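Local coordinates for glycosyl hydrolases family 31 family protein (Aspergillus niger, PDB 6DRU) that hydrolyses terminal alpha-xylose from the non-reducing end glucose of xyloglucan oligosaccharides, as a glycoside hydrolase family 31 alpha-xylosidase, at residues 133-145 against 204-218. Residues are numbered along the deposited sequence; the frame is centred on the assembly and turned at random.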
loop_
_atom_site.group_PDB
_atom_site.type_symbol
_atom_site.label_atom_id
_atom_site.label_comp_id
_atom_site.label_asym_id
_atom_site.label_seq_id
_atom_site.Cartn_x
_atom_site.Cartn_y
_atom_site.Cartn_z
ATOM N N ALA A 133 0.252 10.348 4.438
ATOM C CA ALA A 133 0.787 10.581 5.771
ATOM C C ALA A 133 0.077 9.789 6.859
ATOM O O ALA A 133 0.559 9.775 7.997
ATOM C CB ALA A 133 0.725 12.075 6.115
ATOM N N GLU A 134 -1.045 9.139 6.549
ATOM C CA GLU A 134 -1.715 8.308 7.541
ATOM C C GLU A 134 -0.818 7.146 7.942
ATOM O O GLU A 134 -0.094 6.583 7.117
ATOM C CB GLU A 134 -3.042 7.781 6.996
ATOM C CG GLU A 134 -4.068 8.855 6.688
ATOM C CD GLU A 134 -5.319 8.296 6.036
ATOM O OE1 GLU A 134 -6.201 7.799 6.769
ATOM O OE2 GLU A 134 -5.415 8.341 4.789
ATOM N N PHE A 135 -0.865 6.788 9.222
ATOM C CA PHE A 135 0.053 5.812 9.786
ATOM C C PHE A 135 -0.705 4.796 10.625
ATOM O O PHE A 135 -1.821 5.043 11.091
ATOM C CB PHE A 135 1.128 6.489 10.652
ATOM C CG PHE A 135 0.566 7.298 11.790
ATOM C CD1 PHE A 135 0.225 8.630 11.608
ATOM C CD2 PHE A 135 0.372 6.726 13.038
ATOM C CE1 PHE A 135 -0.297 9.377 12.649
ATOM C CE2 PHE A 135 -0.149 7.467 14.082
ATOM C CZ PHE A 135 -0.486 8.794 13.886
ATOM N N SER A 136 -0.073 3.642 10.812
ATOM C CA SER A 136 -0.502 2.650 11.781
ATOM C C SER A 136 0.291 2.840 13.069
ATOM O O SER A 136 1.460 3.233 13.046
ATOM C CB SER A 136 -0.318 1.232 11.239
ATOM O OG SER A 136 0.950 0.708 11.592
ATOM N N ALA A 137 -0.358 2.569 14.198
ATOM C CA ALA A 137 0.227 2.841 15.503
ATOM C C ALA A 137 0.171 1.597 16.372
ATOM O O ALA A 137 -0.814 0.854 16.347
ATOM C CB ALA A 137 -0.496 3.994 16.207
ATOM N N GLU A 138 1.239 1.376 17.135
ATOM C CA GLU A 138 1.322 0.285 18.100
ATOM C C GLU A 138 1.879 0.854 19.397
ATOM O O GLU A 138 3.065 1.190 19.470
ATOM C CB GLU A 138 2.204 -0.849 17.573
ATOM C CG GLU A 138 1.610 -1.584 16.380
ATOM C CD GLU A 138 2.597 -2.526 15.718
ATOM O OE1 GLU A 138 3.041 -2.233 14.584
ATOM O OE2 GLU A 138 2.934 -3.556 16.331
ATOM N N PHE A 139 1.030 0.962 20.413
ATOM C CA PHE A 139 1.411 1.510 21.708
ATOM C C PHE A 139 1.431 0.397 22.746
ATOM O O PHE A 139 0.456 -0.350 22.881
ATOM C CB PHE A 139 0.457 2.630 22.133
ATOM C CG PHE A 139 0.840 3.983 21.598
ATOM C CD1 PHE A 139 1.194 4.144 20.267
ATOM C CD2 PHE A 139 0.847 5.092 22.427
ATOM C CE1 PHE A 139 1.549 5.387 19.774
ATOM C CE2 PHE A 139 1.198 6.338 21.939
ATOM C CZ PHE A 139 1.552 6.486 20.611
ATOM N N SER A 140 2.542 0.288 23.470
ATOM C CA SER A 140 2.777 -0.805 24.402
ATOM C C SER A 140 2.931 -0.278 25.822
ATOM O O SER A 140 3.628 0.714 26.059
ATOM C CB SER A 140 4.024 -1.596 24.004
ATOM O OG SER A 140 3.888 -2.129 22.697
ATOM N N PHE A 141 2.282 -0.956 26.766
ATOM C CA PHE A 141 2.349 -0.612 28.178
ATOM C C PHE A 141 2.714 -1.855 28.977
ATOM O O PHE A 141 2.376 -2.979 28.595
ATOM C CB PHE A 141 1.016 -0.037 28.682
ATOM C CG PHE A 141 0.466 1.073 27.827
ATOM C CD1 PHE A 141 -0.380 0.795 26.764
ATOM C CD2 PHE A 141 0.791 2.395 28.089
ATOM C CE1 PHE A 141 -0.889 1.814 25.977
ATOM C CE2 PHE A 141 0.286 3.418 27.305
ATOM C CZ PHE A 141 -0.554 3.128 26.249
ATOM N N SER A 142 3.407 -1.647 30.093
ATOM C CA SER A 142 3.850 -2.768 30.910
ATOM C C SER A 142 2.672 -3.417 31.630
ATOM O O SER A 142 1.638 -2.789 31.876
ATOM C CB SER A 142 4.892 -2.312 31.929
ATOM O OG SER A 142 4.336 -1.383 32.846
ATOM N N ALA A 143 2.840 -4.697 31.957
ATOM C CA ALA A 143 1.838 -5.449 32.697
ATOM C C ALA A 143 2.539 -6.476 33.575
ATOM O O ALA A 143 3.678 -6.875 33.313
ATOM C CB ALA A 143 0.837 -6.133 31.759
ATOM N N THR A 144 1.843 -6.902 34.625
ATOM C CA THR A 144 2.374 -7.910 35.526
ATOM C C THR A 144 1.634 -9.230 35.333
ATOM O O THR A 144 0.476 -9.238 34.904
ATOM C CB THR A 144 2.250 -7.469 36.989
ATOM O OG1 THR A 144 0.912 -7.024 37.242
ATOM C CG2 THR A 144 3.224 -6.340 37.288
ATOM N N PRO A 145 2.272 -10.365 35.635
ATOM C CA PRO A 145 1.607 -11.655 35.389
ATOM C C PRO A 145 0.344 -11.853 36.208
ATOM O O PRO A 145 -0.541 -12.609 35.789
ATOM C CB PRO A 145 2.685 -12.681 35.765
ATOM C CG PRO A 145 3.976 -11.939 35.659
ATOM C CD PRO A 145 3.665 -10.540 36.081
ATOM N N LEU A 204 3.226 -9.754 30.198
ATOM C CA LEU A 204 4.106 -8.669 30.602
ATOM C C LEU A 204 3.904 -7.381 29.818
ATOM O O LEU A 204 4.599 -6.396 30.093
ATOM C CB LEU A 204 5.570 -9.112 30.487
ATOM C CG LEU A 204 5.925 -10.304 31.372
ATOM C CD1 LEU A 204 7.357 -10.746 31.132
ATOM C CD2 LEU A 204 5.709 -9.944 32.833
ATOM N N ARG A 205 2.986 -7.349 28.854
ATOM C CA ARG A 205 2.813 -6.160 28.032
ATOM C C ARG A 205 1.362 -6.030 27.598
ATOM O O ARG A 205 0.756 -7.007 27.149
ATOM C CB ARG A 205 3.709 -6.201 26.791
ATOM C CG ARG A 205 3.502 -5.012 25.867
ATOM C CD ARG A 205 4.378 -5.096 24.634
ATOM N NE ARG A 205 3.980 -6.210 23.781
ATOM C CZ ARG A 205 4.477 -6.436 22.571
ATOM N NH1 ARG A 205 5.401 -5.625 22.069
ATOM N NH2 ARG A 205 4.051 -7.473 21.864
ATOM N N THR A 206 0.815 -4.827 27.735
ATOM C CA THR A 206 -0.483 -4.485 27.174
ATOM C C THR A 206 -0.258 -3.620 25.941
ATOM O O THR A 206 0.427 -2.594 26.015
ATOM C CB THR A 206 -1.345 -3.741 28.196
ATOM O OG1 THR A 206 -1.577 -4.586 29.329
ATOM C CG2 THR A 206 -2.679 -3.351 27.580
ATOM N N ARG A 207 -0.831 -4.030 24.810
ATOM C CA ARG A 207 -0.585 -3.357 23.541
ATOM C C ARG A 207 -1.894 -3.076 22.820
ATOM O O ARG A 207 -2.730 -3.972 22.666
ATOM C CB ARG A 207 0.335 -4.188 22.643
ATOM C CG ARG A 207 0.665 -3.509 21.330
ATOM C CD ARG A 207 1.628 -4.333 20.501
ATOM N NE ARG A 207 2.941 -3.703 20.416
ATOM C CZ ARG A 207 3.915 -4.115 19.610
ATOM N NH1 ARG A 207 3.721 -5.159 18.815
ATOM N NH2 ARG A 207 5.080 -3.483 19.596
ATOM N N PHE A 208 -2.058 -1.835 22.371
ATOM C CA PHE A 208 -3.164 -1.427 21.518
ATOM C C PHE A 208 -2.612 -0.983 20.172
ATOM O O PHE A 208 -1.551 -0.353 20.106
ATOM C CB PHE A 208 -3.968 -0.291 22.153
ATOM C CG PHE A 208 -4.605 -0.659 23.459
ATOM C CD1 PHE A 208 -3.909 -0.517 24.649
ATOM C CD2 PHE A 208 -5.899 -1.149 23.500
ATOM C CE1 PHE A 208 -4.492 -0.856 25.857
ATOM C CE2 PHE A 208 -6.490 -1.491 24.703
ATOM C CZ PHE A 208 -5.784 -1.345 25.884
ATOM N N THR A 209 -3.331 -1.309 19.098
ATOM C CA THR A 209 -2.911 -0.949 17.752
ATOM C C THR A 209 -4.044 -0.242 17.019
ATOM O O THR A 209 -5.223 -0.423 17.337
ATOM C CB THR A 209 -2.467 -2.173 16.930
ATOM O OG1 THR A 209 -3.602 -2.994 16.632
ATOM C CG2 THR A 209 -1.436 -2.995 17.692
ATOM N N ALA A 210 -3.666 0.570 16.034
ATOM C CA ALA A 210 -4.611 1.265 15.169
ATOM C C ALA A 210 -4.178 1.053 13.727
ATOM O O ALA A 210 -3.037 1.364 13.371
ATOM C CB ALA A 210 -4.673 2.758 15.504
ATOM N N ALA A 211 -5.086 0.524 12.902
ATOM C CA ALA A 211 -4.733 0.182 11.526
ATOM C C ALA A 211 -4.362 1.419 10.717
ATOM O O ALA A 211 -3.380 1.408 9.966
ATOM C CB ALA A 211 -5.888 -0.566 10.861
ATOM N N SER A 212 -5.136 2.492 10.853
ATOM C CA SER A 212 -4.867 3.728 10.134
ATOM C C SER A 212 -5.434 4.880 10.943
ATOM O O SER A 212 -6.609 4.855 11.320
ATOM C CB SER A 212 -5.478 3.702 8.728
ATOM O OG SER A 212 -5.309 4.948 8.072
ATOM N N THR A 213 -4.600 5.879 11.213
ATOM C CA THR A 213 -5.022 7.018 12.015
ATOM C C THR A 213 -4.075 8.179 11.757
ATOM O O THR A 213 -3.011 8.019 11.154
ATOM C CB THR A 213 -5.060 6.670 13.507
ATOM O OG1 THR A 213 -5.580 7.781 14.247
ATOM C CG2 THR A 213 -3.662 6.343 14.011
ATOM N N THR A 214 -4.484 9.357 12.222
ATOM C CA THR A 214 -3.642 10.542 12.200
ATOM C C THR A 214 -3.291 11.031 13.595
ATOM O O THR A 214 -2.609 12.053 13.725
ATOM C CB THR A 214 -4.322 11.674 11.418
ATOM O OG1 THR A 214 -5.465 12.144 12.145
ATOM C CG2 THR A 214 -4.763 11.183 10.045
ATOM N N LEU A 215 -3.730 10.325 14.641
ATOM C CA LEU A 215 -3.551 10.765 16.018
ATOM C C LEU A 215 -3.882 9.642 16.992
ATOM O O LEU A 215 -4.927 8.995 16.868
ATOM C CB LEU A 215 -4.429 11.984 16.309
ATOM C CG LEU A 215 -4.529 12.408 17.776
ATOM C CD1 LEU A 215 -3.174 12.851 18.298
ATOM C CD2 LEU A 215 -5.565 13.507 17.953
ATOM N N VAL A 216 -3.004 9.407 17.966
ATOM C CA VAL A 216 -3.236 8.438 19.031
ATOM C C VAL A 216 -3.767 9.183 20.247
ATOM O O VAL A 216 -3.304 10.286 20.562
ATOM C CB VAL A 216 -1.949 7.659 19.367
ATOM C CG1 VAL A 216 -2.222 6.606 20.425
ATOM C CG2 VAL A 216 -1.383 7.015 18.115
ATOM N N ASP A 217 -4.739 8.583 20.934
ATOM C CA ASP A 217 -5.435 9.259 22.024
ATOM C C ASP A 217 -5.911 8.222 23.029
ATOM O O ASP A 217 -6.659 7.307 22.669
ATOM C CB ASP A 217 -6.616 10.074 21.480
ATOM C CG ASP A 217 -7.295 10.921 22.543
ATOM O OD1 ASP A 217 -6.791 10.982 23.685
ATOM O OD2 ASP A 217 -8.336 11.538 22.229
ATOM N N TYR A 218 -5.480 8.360 24.284
ATOM C CA TYR A 218 -5.966 7.485 25.341
ATOM C C TYR A 218 -6.059 8.261 26.648
ATOM O O TYR A 218 -5.447 9.319 26.813
ATOM C CB TYR A 218 -5.084 6.237 25.507
ATOM C CG TYR A 218 -3.664 6.483 25.977
ATOM C CD1 TYR A 218 -3.366 6.586 27.332
ATOM C CD2 TYR A 218 -2.616 6.571 25.071
ATOM C CE1 TYR A 218 -2.070 6.794 27.768
ATOM C CE2 TYR A 218 -1.314 6.778 25.499
ATOM C CZ TYR A 218 -1.049 6.887 26.848
ATOM O OH TYR A 218 0.242 7.094 27.278
HETATM O O HOH W 1 4.810 -0.356 20.915
#
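F139 and F208 face each other as an antiparallel hydrogen-bonded pair, each N-H answered by the other's carbonyl; F135 with T213, A137 with A210 and F141 with T206 do likewise. A beta bulge between F135 and A137 shifts the register by one residue.

On the E138, S140 and R207 face the polar groups interlock. R207 NE donates to S140 OG at 2.9 Å, 20° out of the guanidinium plane, and a water accepts from the same hydroxyl while donating to E138 O. E138 OE2 sits over one face of that guanidinium, 3.1 Å from R207 NH1, a salt bridge of charges alone. The other face is covered by R205, whose NH2 pairs with D168 of the third subunit.

The reverse face is largely apolar. V216 CG1 rests 3.7 Å above the centre of the F139 ring, and the edge of F141 (CE2 and CZ) points at the face of Y218, planes at 81°. CG of Y218 lies between its backbone N and carbonyl carbon (chi1 65°), turning the ring face toward F141.

Strand 135-142 runs between 124-127 and 205-213, the latter flanked by 197-201. After the corner at A211 and S212 the chain enters 216-222 of a second sheet, beside 28-35 and 187-191, and F139, F141, F208 and Y218, with V216, lie between the two sheets.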